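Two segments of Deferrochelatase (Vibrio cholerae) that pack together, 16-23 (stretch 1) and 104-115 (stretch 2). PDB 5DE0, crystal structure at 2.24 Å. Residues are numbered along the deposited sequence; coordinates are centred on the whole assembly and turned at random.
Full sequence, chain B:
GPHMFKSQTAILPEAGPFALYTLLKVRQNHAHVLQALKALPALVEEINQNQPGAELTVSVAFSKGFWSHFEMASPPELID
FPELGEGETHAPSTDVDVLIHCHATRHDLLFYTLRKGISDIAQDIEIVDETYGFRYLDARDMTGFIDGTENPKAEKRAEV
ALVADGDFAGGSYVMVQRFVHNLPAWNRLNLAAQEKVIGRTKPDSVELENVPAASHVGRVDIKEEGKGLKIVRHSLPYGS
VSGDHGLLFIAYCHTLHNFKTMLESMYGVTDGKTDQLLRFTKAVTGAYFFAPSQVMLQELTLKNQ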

# COMPACT_ATOMS: atom_id res chain seq x y z
N GLY B 16 11.49 10.43 1.69
CA GLY B 16 10.46 10.56 2.71
C GLY B 16 10.00 9.20 3.19
O GLY B 16 10.37 8.18 2.61
N PRO B 17 9.18 9.18 4.25
CA PRO B 17 8.63 7.95 4.84
C PRO B 17 7.83 7.10 3.86
O PRO B 17 7.66 5.90 4.08
CB PRO B 17 7.72 8.48 5.96
CG PRO B 17 8.27 9.81 6.29
CD PRO B 17 8.77 10.38 5.00
N PHE B 18 7.34 7.72 2.79
CA PHE B 18 6.55 7.02 1.78
C PHE B 18 6.99 7.45 0.38
O PHE B 18 7.37 8.60 0.18
CB PHE B 18 5.06 7.30 1.96
CG PHE B 18 4.57 7.03 3.35
CD1 PHE B 18 4.12 5.77 3.70
CD2 PHE B 18 4.55 8.03 4.30
CE1 PHE B 18 3.66 5.51 4.99
CE2 PHE B 18 4.10 7.79 5.59
CZ PHE B 18 3.65 6.52 5.93
N ALA B 19 6.91 6.54 -0.58
CA ALA B 19 7.31 6.86 -1.94
C ALA B 19 6.45 6.16 -2.99
O ALA B 19 5.89 5.09 -2.74
CB ALA B 19 8.77 6.50 -2.15
N LEU B 20 6.36 6.78 -4.16
CA LEU B 20 5.65 6.19 -5.29
C LEU B 20 6.61 5.97 -6.46
O LEU B 20 7.31 6.89 -6.87
CB LEU B 20 4.49 7.08 -5.73
CG LEU B 20 3.85 6.72 -7.07
CD1 LEU B 20 3.22 5.34 -7.00
CD2 LEU B 20 2.82 7.77 -7.48
N TYR B 21 6.62 4.75 -6.98
CA TYR B 21 7.44 4.44 -8.14
C TYR B 21 6.57 3.83 -9.24
O TYR B 21 6.15 2.68 -9.13
CB TYR B 21 8.56 3.47 -7.78
CG TYR B 21 9.27 3.76 -6.48
CD1 TYR B 21 10.34 4.64 -6.43
CD2 TYR B 21 8.87 3.14 -5.30
CE1 TYR B 21 11.00 4.89 -5.24
CE2 TYR B 21 9.51 3.39 -4.11
CZ TYR B 21 10.58 4.27 -4.08
OH TYR B 21 11.22 4.52 -2.89
N THR B 22 6.32 4.60 -10.29
CA THR B 22 5.42 4.17 -11.35
C THR B 22 6.13 4.00 -12.69
O THR B 22 6.77 4.93 -13.18
CB THR B 22 4.25 5.15 -11.52
OG1 THR B 22 3.52 5.26 -10.29
CG2 THR B 22 3.30 4.68 -12.61
N LEU B 23 6.02 2.81 -13.26
CA LEU B 23 6.53 2.54 -14.60
C LEU B 23 5.36 2.41 -15.56
O LEU B 23 4.44 1.63 -15.32
CB LEU B 23 7.38 1.26 -14.62
CG LEU B 23 8.59 1.21 -13.68
CD1 LEU B 23 9.39 -0.07 -13.91
CD2 LEU B 23 9.47 2.42 -13.87
N ALA B 104 7.11 11.49 -0.14
CA ALA B 104 6.53 12.50 0.74
C ALA B 104 6.42 12.00 2.18
O ALA B 104 6.73 10.84 2.47
CB ALA B 104 5.17 12.94 0.23
N THR B 105 5.96 12.87 3.07
CA THR B 105 5.82 12.51 4.48
C THR B 105 4.47 11.85 4.75
O THR B 105 4.18 11.45 5.88
CB THR B 105 5.97 13.74 5.40
OG1 THR B 105 4.95 14.70 5.10
CG2 THR B 105 7.34 14.38 5.22
N ARG B 106 3.65 11.74 3.71
CA ARG B 106 2.37 11.05 3.82
C ARG B 106 2.07 10.24 2.57
O ARG B 106 2.50 10.58 1.47
CB ARG B 106 1.24 12.06 4.10
CG ARG B 106 1.36 13.36 3.33
CD ARG B 106 0.39 14.42 3.86
NE ARG B 106 -1.00 14.12 3.52
CZ ARG B 106 -1.99 15.00 3.60
NH1 ARG B 106 -1.75 16.24 4.01
NH2 ARG B 106 -3.23 14.65 3.27
N HIS B 107 1.32 9.15 2.75
CA HIS B 107 1.08 8.18 1.69
C HIS B 107 -0.04 8.60 0.74
O HIS B 107 0.07 8.40 -0.47
CB HIS B 107 0.76 6.82 2.30
CG HIS B 107 0.29 5.80 1.31
ND1 HIS B 107 1.15 4.97 0.64
CD2 HIS B 107 -0.96 5.48 0.89
CE1 HIS B 107 0.46 4.17 -0.17
NE2 HIS B 107 -0.82 4.47 -0.03
N ASP B 108 -1.10 9.18 1.28
CA ASP B 108 -2.31 9.47 0.51
C ASP B 108 -2.07 10.41 -0.67
O ASP B 108 -2.63 10.21 -1.75
CB ASP B 108 -3.40 10.04 1.42
CG ASP B 108 -3.00 11.36 2.06
OD1 ASP B 108 -1.80 11.55 2.36
OD2 ASP B 108 -3.89 12.21 2.26
N LEU B 109 -1.23 11.42 -0.48
CA LEU B 109 -0.97 12.40 -1.54
C LEU B 109 -0.23 11.79 -2.73
O LEU B 109 -0.25 12.33 -3.83
CB LEU B 109 -0.18 13.58 -0.98
CG LEU B 109 -0.93 14.49 -0.01
CD1 LEU B 109 -0.03 15.61 0.47
CD2 LEU B 109 -2.19 15.05 -0.66
N LEU B 110 0.44 10.65 -2.50
CA LEU B 110 1.11 9.93 -3.57
C LEU B 110 0.08 9.33 -4.52
O LEU B 110 0.20 9.45 -5.74
CB LEU B 110 2.01 8.83 -3.00
CG LEU B 110 3.11 9.26 -2.03
CD1 LEU B 110 3.85 8.04 -1.51
CD2 LEU B 110 4.08 10.23 -2.70
N PHE B 111 -0.92 8.67 -3.95
CA PHE B 111 -2.02 8.12 -4.73
C PHE B 111 -2.75 9.24 -5.47
O PHE B 111 -3.10 9.09 -6.64
CB PHE B 111 -2.99 7.35 -3.83
CG PHE B 111 -4.15 6.73 -4.56
CD1 PHE B 111 -5.30 7.46 -4.81
CD2 PHE B 111 -4.08 5.42 -5.01
CE1 PHE B 111 -6.36 6.89 -5.49
CE2 PHE B 111 -5.14 4.85 -5.69
CZ PHE B 111 -6.28 5.58 -5.93
N TYR B 112 -2.99 10.35 -4.77
CA TYR B 112 -3.71 11.47 -5.36
C TYR B 112 -2.94 12.08 -6.53
O TYR B 112 -3.53 12.45 -7.54
CB TYR B 112 -4.00 12.55 -4.32
CG TYR B 112 -4.59 13.82 -4.90
CD1 TYR B 112 -5.94 13.90 -5.20
CD2 TYR B 112 -3.80 14.93 -5.15
CE1 TYR B 112 -6.49 15.05 -5.74
CE2 TYR B 112 -4.34 16.09 -5.68
CZ TYR B 112 -5.68 16.14 -5.98
OH TYR B 112 -6.22 17.29 -6.51
N THR B 113 -1.62 12.20 -6.38
CA THR B 113 -0.79 12.80 -7.41
C THR B 113 -0.83 11.98 -8.69
O THR B 113 -0.88 12.54 -9.79
CB THR B 113 0.68 12.95 -6.94
OG1 THR B 113 0.73 13.77 -5.78
CG2 THR B 113 1.53 13.57 -8.03
N LEU B 114 -0.83 10.66 -8.55
CA LEU B 114 -0.86 9.78 -9.70
C LEU B 114 -2.24 9.76 -10.35
O LEU B 114 -2.36 9.86 -11.57
CB LEU B 114 -0.45 8.36 -9.31
CG LEU B 114 -0.42 7.35 -10.46
CD1 LEU B 114 0.49 7.84 -11.57
CD2 LEU B 114 0.02 5.98 -9.97
N ARG B 115 -3.29 9.65 -9.54
CA ARG B 115 -4.66 9.60 -10.05
C ARG B 115 -5.02 10.90 -10.77
O ARG B 115 -5.51 10.88 -11.89
CB ARG B 115 -5.66 9.33 -8.93
CG ARG B 115 -7.10 9.19 -9.42
CD ARG B 115 -8.08 8.94 -8.29
NE ARG B 115 -8.26 10.10 -7.43
CZ ARG B 115 -9.17 10.18 -6.46
NH1 ARG B 115 -9.99 9.17 -6.23
NH2 ARG B 115 -9.26 11.29 -5.73

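The two segments meet in two different ways within a few residues: a single antiparallel β-bridge joins Phe18 to Ala104, and the chain of the second segment then turns into a helix that packs over the same strand. Both hydrogen bonds of the bridge are formed between backbone atoms, from Ala104 N to Phe18 O at 2.9 Å and from Phe18 N to Ala104 O at 3.2 Å. Just before it, the backbones run very close. An ideal CB on Gly16 would lie 2.6 Å from Ala104 O, a clash that the absence of a side chain avoids, and Pro17 CD approaches Ala104 O to 3.3 Å.

Phe18 has the largest area covered by the opposing segment. Its ring, set by an m rotamer at chi1, reaches the loop that leads into the helix. The backbone N of His107 lies over one face of the ring, and His107 CB stands 4.1 Å from the ring centroid of Phe18, 23° off the normal, in a CH-π contact. Thr105 O instead sits at the ring edge, 3.7 Å from Phe18 CE2.

Beyond the bridge the contact becomes apolar. The strand and helix axes run in roughly the same direction, 27° apart, with a closest approach of 8.3 Å. Leu20 and Thr22, alternate residues of the strand, point toward the helix, while Leu110 and Leu114, one helical turn apart, point back. Leu110 CD1 packs 3.7 Å from Phe18 CB, and Leu110 CB lies 4.1 Å from Leu20 CB. Leu20 CD2 extends along the helix to 3.8 Å from Leu114 CB. At the far end Thr22 OG1 rests 3.6 Å from Leu114 CD2; this hydroxyl is buried by the contact without a hydrogen-bonding partner in the model.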